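Local structure of TCR beta chain (Gallus gallus, 6LIR) at residues L10-N15 with S77-H82; D27-Y32 with Y86-S91; L42-Y47 with F71-I76. The protein pairs with the TCR alpha chain to form the chicken alpha-beta T-cell receptor, which probably recognises antigen presented by MHC molecules. All blocks are in the same frame, centred on the assembly; numbering follows the deposited sequence.

Interaction 1: L10-N15 with S77-H82; sequences LKEDEN and SAKKNH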
loop_
_atom_site.group_PDB
_atom_site.type_symbol
_atom_site.label_atom_id
_atom_site.label_comp_id
_atom_site.label_asym_id
_atom_site.label_seq_id
_atom_site.Cartn_x
_atom_site.Cartn_y
_atom_site.Cartn_z
ATOM N N LEU B 10 -2.327 13.080 15.885
ATOM C CA LEU B 10 -2.900 14.133 16.705
ATOM C C LEU B 10 -3.446 13.558 18.004
ATOM O O LEU B 10 -3.745 12.366 18.109
ATOM C CB LEU B 10 -4.030 14.863 15.970
ATOM C CG LEU B 10 -3.690 15.566 14.662
ATOM C CD1 LEU B 10 -4.940 16.210 14.104
ATOM C CD2 LEU B 10 -2.592 16.595 14.885
ATOM N N LYS B 11 -3.582 14.436 18.989
ATOM C CA LYS B 11 -4.253 14.130 20.242
ATOM C C LYS B 11 -5.695 14.619 20.186
ATOM O O LYS B 11 -6.063 15.449 19.351
ATOM C CB LYS B 11 -3.528 14.766 21.435
ATOM C CG LYS B 11 -2.277 14.022 21.904
ATOM C CD LYS B 11 -1.061 14.939 21.895
ATOM C CE LYS B 11 -0.568 15.127 20.483
ATOM N NZ LYS B 11 0.658 15.976 20.316
ATOM N N GLU B 12 -6.516 14.074 21.080
ATOM C CA GLU B 12 -7.918 14.464 21.146
ATOM C C GLU B 12 -8.048 15.959 21.411
ATOM O O GLU B 12 -7.261 16.545 22.163
ATOM C CB GLU B 12 -8.629 13.674 22.243
ATOM C CG GLU B 12 -10.085 13.366 21.959
ATOM C CD GLU B 12 -10.456 11.952 22.351
ATOM O OE1 GLU B 12 -10.849 11.168 21.462
ATOM O OE2 GLU B 12 -10.345 11.622 23.552
ATOM N N ASP B 13 -9.026 16.583 20.751
ATOM C CA ASP B 13 -9.391 17.993 20.870
ATOM C C ASP B 13 -8.392 18.903 20.172
ATOM O O ASP B 13 -8.601 20.122 20.139
ATOM C CB ASP B 13 -9.551 18.447 22.330
ATOM C CG ASP B 13 -10.672 17.720 23.046
ATOM O OD1 ASP B 13 -10.666 16.470 23.054
ATOM O OD2 ASP B 13 -11.560 18.398 23.606
ATOM N N GLU B 14 -7.318 18.358 19.614
ATOM C CA GLU B 14 -6.309 19.167 18.952
ATOM C C GLU B 14 -6.847 19.772 17.664
ATOM O O GLU B 14 -7.739 19.222 17.013
ATOM C CB GLU B 14 -5.078 18.327 18.638
ATOM C CG GLU B 14 -3.811 18.830 19.268
ATOM C CD GLU B 14 -2.604 18.172 18.662
ATOM O OE1 GLU B 14 -2.281 17.052 19.092
ATOM O OE2 GLU B 14 -1.981 18.765 17.761
ATOM N N ASN B 15 -6.296 20.923 17.303
ATOM C CA ASN B 15 -6.520 21.481 15.982
ATOM C C ASN B 15 -5.268 21.267 15.143
ATOM O O ASN B 15 -4.153 21.183 15.665
ATOM C CB ASN B 15 -6.847 22.973 16.058
ATOM C CG ASN B 15 -8.195 23.245 16.694
ATOM O OD1 ASN B 15 -9.112 22.429 16.611
ATOM N ND2 ASN B 15 -8.322 24.403 17.333
ATOM N N SER B 77 -11.117 20.307 16.395
ATOM C CA SER B 77 -11.380 19.493 17.585
ATOM C C SER B 77 -11.249 17.998 17.288
ATOM O O SER B 77 -12.209 17.228 17.359
ATOM C CB SER B 77 -12.755 19.818 18.171
ATOM O OG SER B 77 -13.104 18.894 19.188
ATOM N N ALA B 78 -10.027 17.622 16.906
ATOM C CA ALA B 78 -9.707 16.283 16.426
ATOM C C ALA B 78 -10.295 15.188 17.305
ATOM O O ALA B 78 -10.180 15.212 18.532
ATOM C CB ALA B 78 -8.188 16.113 16.334
ATOM N N LYS B 79 -10.935 14.234 16.647
ATOM C CA LYS B 79 -11.692 13.154 17.252
ATOM C C LYS B 79 -11.233 11.852 16.612
ATOM O O LYS B 79 -10.663 11.850 15.519
ATOM C CB LYS B 79 -13.206 13.323 17.048
ATOM C CG LYS B 79 -13.828 14.516 17.760
ATOM C CD LYS B 79 -14.139 14.198 19.215
ATOM C CE LYS B 79 -13.900 15.410 20.102
ATOM N NZ LYS B 79 -12.447 15.651 20.319
ATOM N N LYS B 80 -11.463 10.744 17.319
ATOM C CA LYS B 80 -11.186 9.431 16.741
ATOM C C LYS B 80 -11.813 9.320 15.357
ATOM O O LYS B 80 -11.224 8.741 14.438
ATOM C CB LYS B 80 -11.734 8.322 17.642
ATOM C CG LYS B 80 -11.113 8.258 19.017
ATOM C CD LYS B 80 -9.763 7.567 18.991
ATOM C CE LYS B 80 -9.876 6.111 19.420
ATOM N NZ LYS B 80 -9.536 5.923 20.858
ATOM N N ASN B 81 -13.020 9.859 15.205
ATOM C CA ASN B 81 -13.687 9.898 13.918
ATOM C C ASN B 81 -12.873 10.596 12.817
ATOM O O ASN B 81 -13.150 10.370 11.632
ATOM C CB ASN B 81 -15.011 10.633 14.187
ATOM C CG ASN B 81 -15.710 11.103 12.941
ATOM O OD1 ASN B 81 -16.192 12.243 12.907
ATOM N ND2 ASN B 81 -15.861 10.233 11.962
ATOM N N HIS B 82 -11.861 11.403 13.163
ATOM C CA HIS B 82 -10.965 11.982 12.154
ATOM C C HIS B 82 -9.945 11.002 11.567
ATOM O O HIS B 82 -9.396 11.282 10.495
ATOM C CB HIS B 82 -10.273 13.223 12.715
ATOM C CG HIS B 82 -11.186 14.405 12.787
ATOM N ND1 HIS B 82 -11.654 14.907 13.981
ATOM C CD2 HIS B 82 -11.774 15.142 11.814
ATOM C CE1 HIS B 82 -12.472 15.916 13.743
ATOM N NE2 HIS B 82 -12.561 16.082 12.435
#

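Interaction 2: D27-Y32 with Y86-S91; sequences DYMSWY and YFCASS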
loop_
_atom_site.group_PDB
_atom_site.type_symbol
_atom_site.label_atom_id
_atom_site.label_comp_id
_atom_site.label_asym_id
_atom_site.label_seq_id
_atom_site.Cartn_x
_atom_site.Cartn_y
_atom_site.Cartn_z
ATOM N N ASP B 27 -6.868 24.988 -11.285
ATOM C CA ASP B 27 -7.864 25.783 -10.579
ATOM C C ASP B 27 -8.638 24.946 -9.571
ATOM O O ASP B 27 -9.006 25.451 -8.505
ATOM C CB ASP B 27 -8.842 26.418 -11.572
ATOM C CG ASP B 27 -8.178 27.428 -12.490
ATOM O OD1 ASP B 27 -7.128 27.990 -12.105
ATOM O OD2 ASP B 27 -8.708 27.660 -13.597
ATOM N N TYR B 28 -8.866 23.670 -9.866
ATOM C CA TYR B 28 -9.624 22.806 -8.974
ATOM C C TYR B 28 -8.675 22.069 -8.044
ATOM O O TYR B 28 -7.681 21.487 -8.492
ATOM C CB TYR B 28 -10.468 21.807 -9.767
ATOM C CG TYR B 28 -11.385 20.964 -8.907
ATOM C CD1 TYR B 28 -12.619 21.451 -8.489
ATOM C CD2 TYR B 28 -11.017 19.684 -8.510
ATOM C CE1 TYR B 28 -13.459 20.686 -7.702
ATOM C CE2 TYR B 28 -11.849 18.911 -7.724
ATOM C CZ TYR B 28 -13.071 19.417 -7.322
ATOM O OH TYR B 28 -13.906 18.652 -6.539
ATOM N N MET B 29 -8.979 22.106 -6.750
ATOM C CA MET B 29 -8.307 21.273 -5.769
ATOM C C MET B 29 -9.365 20.689 -4.851
ATOM O O MET B 29 -10.478 21.211 -4.749
ATOM C CB MET B 29 -7.263 22.059 -4.968
ATOM C CG MET B 29 -6.170 22.656 -5.828
ATOM S SD MET B 29 -4.896 23.440 -4.837
ATOM C CE MET B 29 -4.207 22.011 -3.997
ATOM N N SER B 30 -9.006 19.614 -4.158
ATOM C CA SER B 30 -9.995 18.954 -3.322
ATOM C C SER B 30 -9.293 18.121 -2.267
ATOM O O SER B 30 -8.113 17.788 -2.391
ATOM C CB SER B 30 -10.934 18.080 -4.159
ATOM O OG SER B 30 -10.207 17.075 -4.843
ATOM N N TRP B 31 -10.058 17.762 -1.241
ATOM C CA TRP B 31 -9.594 16.911 -0.155
ATOM C C TRP B 31 -10.575 15.759 -0.019
ATOM O O TRP B 31 -11.790 15.977 0.035
ATOM C CB TRP B 31 -9.488 17.681 1.166
ATOM C CG TRP B 31 -8.174 18.391 1.369
ATOM C CD1 TRP B 31 -7.946 19.736 1.276
ATOM C CD2 TRP B 31 -6.914 17.794 1.710
ATOM N NE1 TRP B 31 -6.624 20.012 1.536
ATOM C CE2 TRP B 31 -5.969 18.837 1.804
ATOM C CE3 TRP B 31 -6.493 16.479 1.942
ATOM C CZ2 TRP B 31 -4.630 18.608 2.122
ATOM C CZ3 TRP B 31 -5.159 16.252 2.255
ATOM C CH2 TRP B 31 -4.245 17.311 2.341
ATOM N N TYR B 32 -10.045 14.541 0.043
ATOM C CA TYR B 32 -10.840 13.323 0.041
ATOM C C TYR B 32 -10.489 12.502 1.268
ATOM O O TYR B 32 -9.358 12.545 1.760
ATOM C CB TYR B 32 -10.590 12.484 -1.221
ATOM C CG TYR B 32 -11.398 12.907 -2.422
ATOM C CD1 TYR B 32 -12.682 12.416 -2.622
ATOM C CD2 TYR B 32 -10.881 13.795 -3.361
ATOM C CE1 TYR B 32 -13.433 12.800 -3.718
ATOM C CE2 TYR B 32 -11.627 14.185 -4.465
ATOM C CZ TYR B 32 -12.902 13.679 -4.637
ATOM O OH TYR B 32 -13.660 14.053 -5.722
ATOM N N TYR B 86 -5.974 10.763 4.132
ATOM C CA TYR B 86 -6.508 11.947 3.475
ATOM C C TYR B 86 -5.786 12.123 2.152
ATOM O O TYR B 86 -4.552 12.072 2.106
ATOM C CB TYR B 86 -6.329 13.197 4.343
ATOM C CG TYR B 86 -7.202 13.234 5.577
ATOM C CD1 TYR B 86 -6.918 12.435 6.675
ATOM C CD2 TYR B 86 -8.308 14.070 5.644
ATOM C CE1 TYR B 86 -7.711 12.462 7.804
ATOM C CE2 TYR B 86 -9.109 14.107 6.775
ATOM C CZ TYR B 86 -8.803 13.298 7.850
ATOM O OH TYR B 86 -9.591 13.318 8.979
ATOM N N PHE B 87 -6.547 12.327 1.083
ATOM C CA PHE B 87 -5.972 12.501 -0.240
ATOM C C PHE B 87 -6.348 13.874 -0.768
ATOM O O PHE B 87 -7.529 14.235 -0.795
ATOM C CB PHE B 87 -6.464 11.414 -1.206
ATOM C CG PHE B 87 -5.811 10.073 -0.996
ATOM C CD1 PHE B 87 -4.539 9.825 -1.489
ATOM C CD2 PHE B 87 -6.472 9.059 -0.317
ATOM C CE1 PHE B 87 -3.931 8.591 -1.301
ATOM C CE2 PHE B 87 -5.869 7.819 -0.129
ATOM C CZ PHE B 87 -4.599 7.588 -0.621
ATOM N N CYS B 88 -5.341 14.633 -1.172
ATOM C CA CYS B 88 -5.543 15.854 -1.929
ATOM C C CYS B 88 -5.506 15.541 -3.415
ATOM O O CYS B 88 -4.746 14.676 -3.860
ATOM C CB CYS B 88 -4.490 16.905 -1.597
ATOM S SG CYS B 88 -4.499 18.257 -2.775
ATOM N N ALA B 89 -6.338 16.239 -4.179
ATOM C CA ALA B 89 -6.401 16.017 -5.611
ATOM C C ALA B 89 -6.604 17.350 -6.307
ATOM O O ALA B 89 -7.095 18.313 -5.717
ATOM C CB ALA B 89 -7.530 15.044 -5.979
ATOM N N SER B 90 -6.209 17.399 -7.578
ATOM C CA SER B 90 -6.364 18.608 -8.370
ATOM C C SER B 90 -6.727 18.251 -9.804
ATOM O O SER B 90 -6.502 17.132 -10.267
ATOM C CB SER B 90 -5.085 19.451 -8.350
ATOM O OG SER B 90 -4.184 19.017 -9.357
ATOM N N SER B 91 -7.286 19.236 -10.506
ATOM C CA SER B 91 -7.507 19.145 -11.939
ATOM C C SER B 91 -7.516 20.546 -12.528
ATOM O O SER B 91 -7.666 21.541 -11.813
ATOM C CB SER B 91 -8.812 18.412 -12.266
ATOM O OG SER B 91 -9.910 19.038 -11.631
#

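Interaction 3: L42-Y47 with F71-I76; sequences LIYSSY and FHLDII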
loop_
_atom_site.group_PDB
_atom_site.type_symbol
_atom_site.label_atom_id
_atom_site.label_comp_id
_atom_site.label_asym_id
_atom_site.label_seq_id
_atom_site.Cartn_x
_atom_site.Cartn_y
_atom_site.Cartn_z
ATOM N N LEU B 42 -15.509 13.094 -0.686
ATOM C CA LEU B 42 -15.112 14.497 -0.749
ATOM C C LEU B 42 -15.399 15.215 0.565
ATOM O O LEU B 42 -16.551 15.293 1.006
ATOM C CB LEU B 42 -15.810 15.203 -1.906
ATOM C CG LEU B 42 -15.204 16.585 -2.165
ATOM C CD1 LEU B 42 -13.990 16.478 -3.068
ATOM C CD2 LEU B 42 -16.235 17.529 -2.759
ATOM N N ILE B 43 -14.346 15.739 1.185
ATOM C CA ILE B 43 -14.466 16.550 2.395
ATOM C C ILE B 43 -14.713 18.009 2.051
ATOM O O ILE B 43 -15.657 18.629 2.549
ATOM C CB ILE B 43 -13.199 16.398 3.260
ATOM C CG1 ILE B 43 -12.861 14.924 3.477
ATOM C CG2 ILE B 43 -13.374 17.118 4.591
ATOM C CD1 ILE B 43 -11.540 14.722 4.179
ATOM N N TYR B 44 -13.860 18.570 1.199
ATOM C CA TYR B 44 -13.918 19.969 0.812
ATOM C C TYR B 44 -13.273 20.081 -0.558
ATOM O O TYR B 44 -12.312 19.367 -0.855
ATOM C CB TYR B 44 -13.162 20.858 1.808
ATOM C CG TYR B 44 -14.017 21.709 2.720
ATOM C CD1 TYR B 44 -14.558 22.911 2.278
ATOM C CD2 TYR B 44 -14.262 21.323 4.030
ATOM C CE1 TYR B 44 -15.332 23.698 3.116
ATOM C CE2 TYR B 44 -15.035 22.101 4.874
ATOM C CZ TYR B 44 -15.567 23.287 4.413
ATOM O OH TYR B 44 -16.335 24.063 5.250
ATOM N N SER B 45 -13.800 20.974 -1.386
ATOM C CA SER B 45 -13.228 21.245 -2.695
ATOM C C SER B 45 -13.084 22.749 -2.872
ATOM O O SER B 45 -13.542 23.541 -2.045
ATOM C CB SER B 45 -14.086 20.650 -3.820
ATOM O OG SER B 45 -15.308 21.360 -3.957
ATOM N N SER B 46 -12.469 23.137 -3.985
ATOM C CA SER B 46 -12.213 24.541 -4.270
ATOM C C SER B 46 -12.145 24.720 -5.776
ATOM O O SER B 46 -11.371 24.028 -6.446
ATOM C CB SER B 46 -10.900 25.005 -3.624
ATOM O OG SER B 46 -10.527 26.292 -4.090
ATOM N N TYR B 47 -12.932 25.653 -6.303
ATOM C CA TYR B 47 -12.922 25.925 -7.733
ATOM C C TYR B 47 -11.924 27.008 -8.111
ATOM O O TYR B 47 -11.743 27.275 -9.303
ATOM C CB TYR B 47 -14.325 26.335 -8.216
ATOM C CG TYR B 47 -15.422 25.319 -7.956
ATOM C CD1 TYR B 47 -15.155 23.954 -7.946
ATOM C CD2 TYR B 47 -16.734 25.728 -7.734
ATOM C CE1 TYR B 47 -16.163 23.026 -7.712
ATOM C CE2 TYR B 47 -17.746 24.810 -7.500
ATOM C CZ TYR B 47 -17.453 23.460 -7.490
ATOM O OH TYR B 47 -18.453 22.541 -7.256
ATOM N N PHE B 71 -4.009 24.544 -0.855
ATOM C CA PHE B 71 -5.361 24.322 -0.354
ATOM C C PHE B 71 -5.243 23.699 1.030
ATOM O O PHE B 71 -4.761 22.568 1.166
ATOM C CB PHE B 71 -6.150 23.417 -1.301
ATOM C CG PHE B 71 -7.618 23.340 -0.996
ATOM C CD1 PHE B 71 -8.276 24.401 -0.397
ATOM C CD2 PHE B 71 -8.342 22.202 -1.319
ATOM C CE1 PHE B 71 -9.633 24.330 -0.124
ATOM C CE2 PHE B 71 -9.696 22.123 -1.047
ATOM C CZ PHE B 71 -10.343 23.186 -0.448
ATOM N N HIS B 72 -5.690 24.430 2.049
ATOM C CA HIS B 72 -5.577 23.986 3.431
ATOM C C HIS B 72 -6.834 23.253 3.869
ATOM O O HIS B 72 -7.952 23.686 3.581
ATOM C CB HIS B 72 -5.346 25.175 4.367
ATOM C CG HIS B 72 -4.110 25.959 4.065
ATOM N ND1 HIS B 72 -2.857 25.558 4.475
ATOM C CD2 HIS B 72 -3.934 27.127 3.403
ATOM C CE1 HIS B 72 -1.961 26.442 4.072
ATOM N NE2 HIS B 72 -2.588 27.403 3.419
ATOM N N LEU B 73 -6.641 22.160 4.603
ATOM C CA LEU B 73 -7.721 21.450 5.278
ATOM C C LEU B 73 -7.489 21.555 6.778
ATOM O O LEU B 73 -6.460 21.092 7.281
ATOM C CB LEU B 73 -7.790 19.985 4.840
ATOM C CG LEU B 73 -8.919 19.169 5.483
ATOM C CD1 LEU B 73 -10.286 19.607 4.963
ATOM C CD2 LEU B 73 -8.711 17.672 5.267
ATOM N N ASP B 74 -8.438 22.159 7.488
ATOM C CA ASP B 74 -8.313 22.385 8.921
ATOM C C ASP B 74 -9.118 21.331 9.670
ATOM O O ASP B 74 -10.287 21.092 9.350
ATOM C CB ASP B 74 -8.802 23.785 9.304
ATOM C CG ASP B 74 -7.922 24.888 8.743
ATOM O OD1 ASP B 74 -6.685 24.717 8.723
ATOM O OD2 ASP B 74 -8.470 25.928 8.323
ATOM N N ILE B 75 -8.489 20.707 10.661
ATOM C CA ILE B 75 -9.120 19.685 11.487
ATOM C C ILE B 75 -9.568 20.356 12.781
ATOM O O ILE B 75 -8.740 20.779 13.594
ATOM C CB ILE B 75 -8.165 18.519 11.771
ATOM C CG1 ILE B 75 -7.718 17.851 10.465
ATOM C CG2 ILE B 75 -8.812 17.523 12.728
ATOM C CD1 ILE B 75 -8.513 16.622 10.088
ATOM N N ILE B 76 -10.878 20.443 12.972
ATOM C CA ILE B 76 -11.475 21.116 14.122
ATOM C C ILE B 76 -11.735 20.099 15.228
ATOM O O ILE B 76 -12.497 19.145 15.029
ATOM C CB ILE B 76 -12.770 21.842 13.729
ATOM C CG1 ILE B 76 -12.529 22.750 12.521
ATOM C CG2 ILE B 76 -13.304 22.645 14.904
ATOM C CD1 ILE B 76 -11.398 23.741 12.711
#

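Interaction 1: L10-N15 with S77-H82
A type II beta turn from Lys11 to Glu14 lays its backbone beside Ser77 and Ala78, the two runs closest at Asp13 and Ser77, whose CA atoms are 4.1 Å apart. Two loops meet here at one end of the immunoglobulin V-set domain: the turn that follows strand 7-11, and the link between strands 70-75 and 84-91. Two main-chain hydrogen bonds tie them through Ala78: Asp13 N donates to Ala78 O at 2.9 Å, and Ala78 N to Glu14 O at 2.8 Å, each in the plane of its carbonyl. The methyl of Ala78 points into the turn, close to Lys11 O and Glu14 O, and reaches Leu10 CD1 at 3.9 Å; beyond it Val109 of strand 100-110 continues the packing, so this small side chain is buried although most of its neighbours are not. The chain of Lys79 starts away from the turn but bends at three successive torsions and brings NZ back to Ala78 O, which it meets from above the carbonyl plane. That oxygen therefore accepts from two donors. The same ammonium makes a long, weak salt bridge of 3.4 Å to Asp13 OD1. The lysine side chain crosses that of Glu12 at about a right angle, NZ passing near CG and close to the carboxylate without touching it, an acidic setting that would be expected to stabilise its positive charge. Within the turn, Glu14 OE1 accepts from Lys11 N and pairs with Lys11 NZ. The backbone of Lys79 is held too: its N lies in the ring plane of His82 and donates to ND1, while His82 NE2 bonds to Gly60 O. At the far end Ser77 N meets Asn15 OD1 at 2.9 Å, almost exactly along the C=O axis, with an N-H...O angle of 178°.

Interaction 2: D27-Y32 with Y86-S91
Trp31 lays one face of its six-membered ring over Cys88 CB, which stands 3.8 Å from the ring centroid and only 6° off the normal, a CH-pi contact. Cys88 SG, anti to its backbone N (chi1 167°), lies farther off at 5.0 Å from that centroid, an oblique sulfur-aromatic contact, and is bonded to Cys20 in the opposite sheet. The outer corner of the indole, CZ3, touches Tyr86 CB at 3.9 Å, the two side chains crossing at about a right angle. Indole NE1 donates to Phe71 O, which satisfies the buried N-H and would oppose rotation of the ring. Beside the tryptophan, Met29 bends at its last torsion to bring CE within 4.0 Å of Cys88 SG, so the sulfur has a methyl next to it. Tyr28, Ser30 and Tyr32 project from the other surface of the sheet. There Ser91 OG sits 3.4 Å from both CB and CD2 of Tyr28 but is hydrogen-bonded to Tyr93 O, while Tyr32 meets Phe99 of the TCR alpha chain edge-to-face. The backbones beneath are regular antiparallel neighbours, with Tyr28-Ser91, Ser30-Ala89 and Tyr32-Phe87 as hydrogen-bonded pairs and Met29-Ser90 and Trp31-Cys88 as non-hydrogen-bonded ones; the bond from Tyr32 N to Phe87 O, at 2.7 Å, is the shortest. A tryptophan packed on the intersheet disulfide, with a tyrosine alongside, is the signature core of the immunoglobulin V fold, carried here by its adjoining C and F strands.

Interaction 3: L42-Y47 with F71-I76
Phe71 enters first, its CG anti to the backbone N (chi1 -169°), which sends the ring across to strand 40-46. Ser46 CB lies over one ring face, 3.9 Å from the centroid, while Tyr44 O comes up in plane at the edge, 3.8 Å from Phe71 CE2. Ser45 O is close to the tip as well, 3.6 Å from Phe71 CZ. The hydroxyl of Ser46 takes no part, being held by Gln51 O and Arg65. An alanine here in place of Phe71 would take away the ring that Ser46 CB and the Tyr44 carbonyl meet, and would probably loosen the packing between these strands. Two residues on, Leu73 also has CG anti to the backbone N, and its side chain crosses that of Ile43 at about a right angle, CD1 4.0 Å from Ile43 CG2. The same methyl reaches Tyr44 CD2. That Ile43 and Tyr44 can share one leucine reflects a classic beta bulge, in which both lie opposite Trp31. The strand axes pass 8.9 Å apart, the spacing of two sheets face to face in the V-domain sandwich. With no hydrogen bond between the segments, cohesion here rests on apolar and CH-pi packing.

Overall arrangement
All three interactions belong to one V-set sandwich, yet each illustrates a different kind of adhesion. Interaction 2 is buried and lies within a sheet, where a backbone ladder does the joining; interaction 3, about 8 Å away between centres, is equally buried but spans the two sheets and depends on side-chain packing, with two backbone carbonyls at the Phe71 ring. They are stitched together by main-chain bonds from Trp31 to Ile43 and Tyr44, strands 28-34 and 40-46 being neighbours. Interaction 1 sits at the surface, its centre some 16 Å from that of interaction 3, and mixes backbone hydrogen bonds with charged groups. It still touches interaction 3: His82 and Asn15 pack against Ile75 and Ile76.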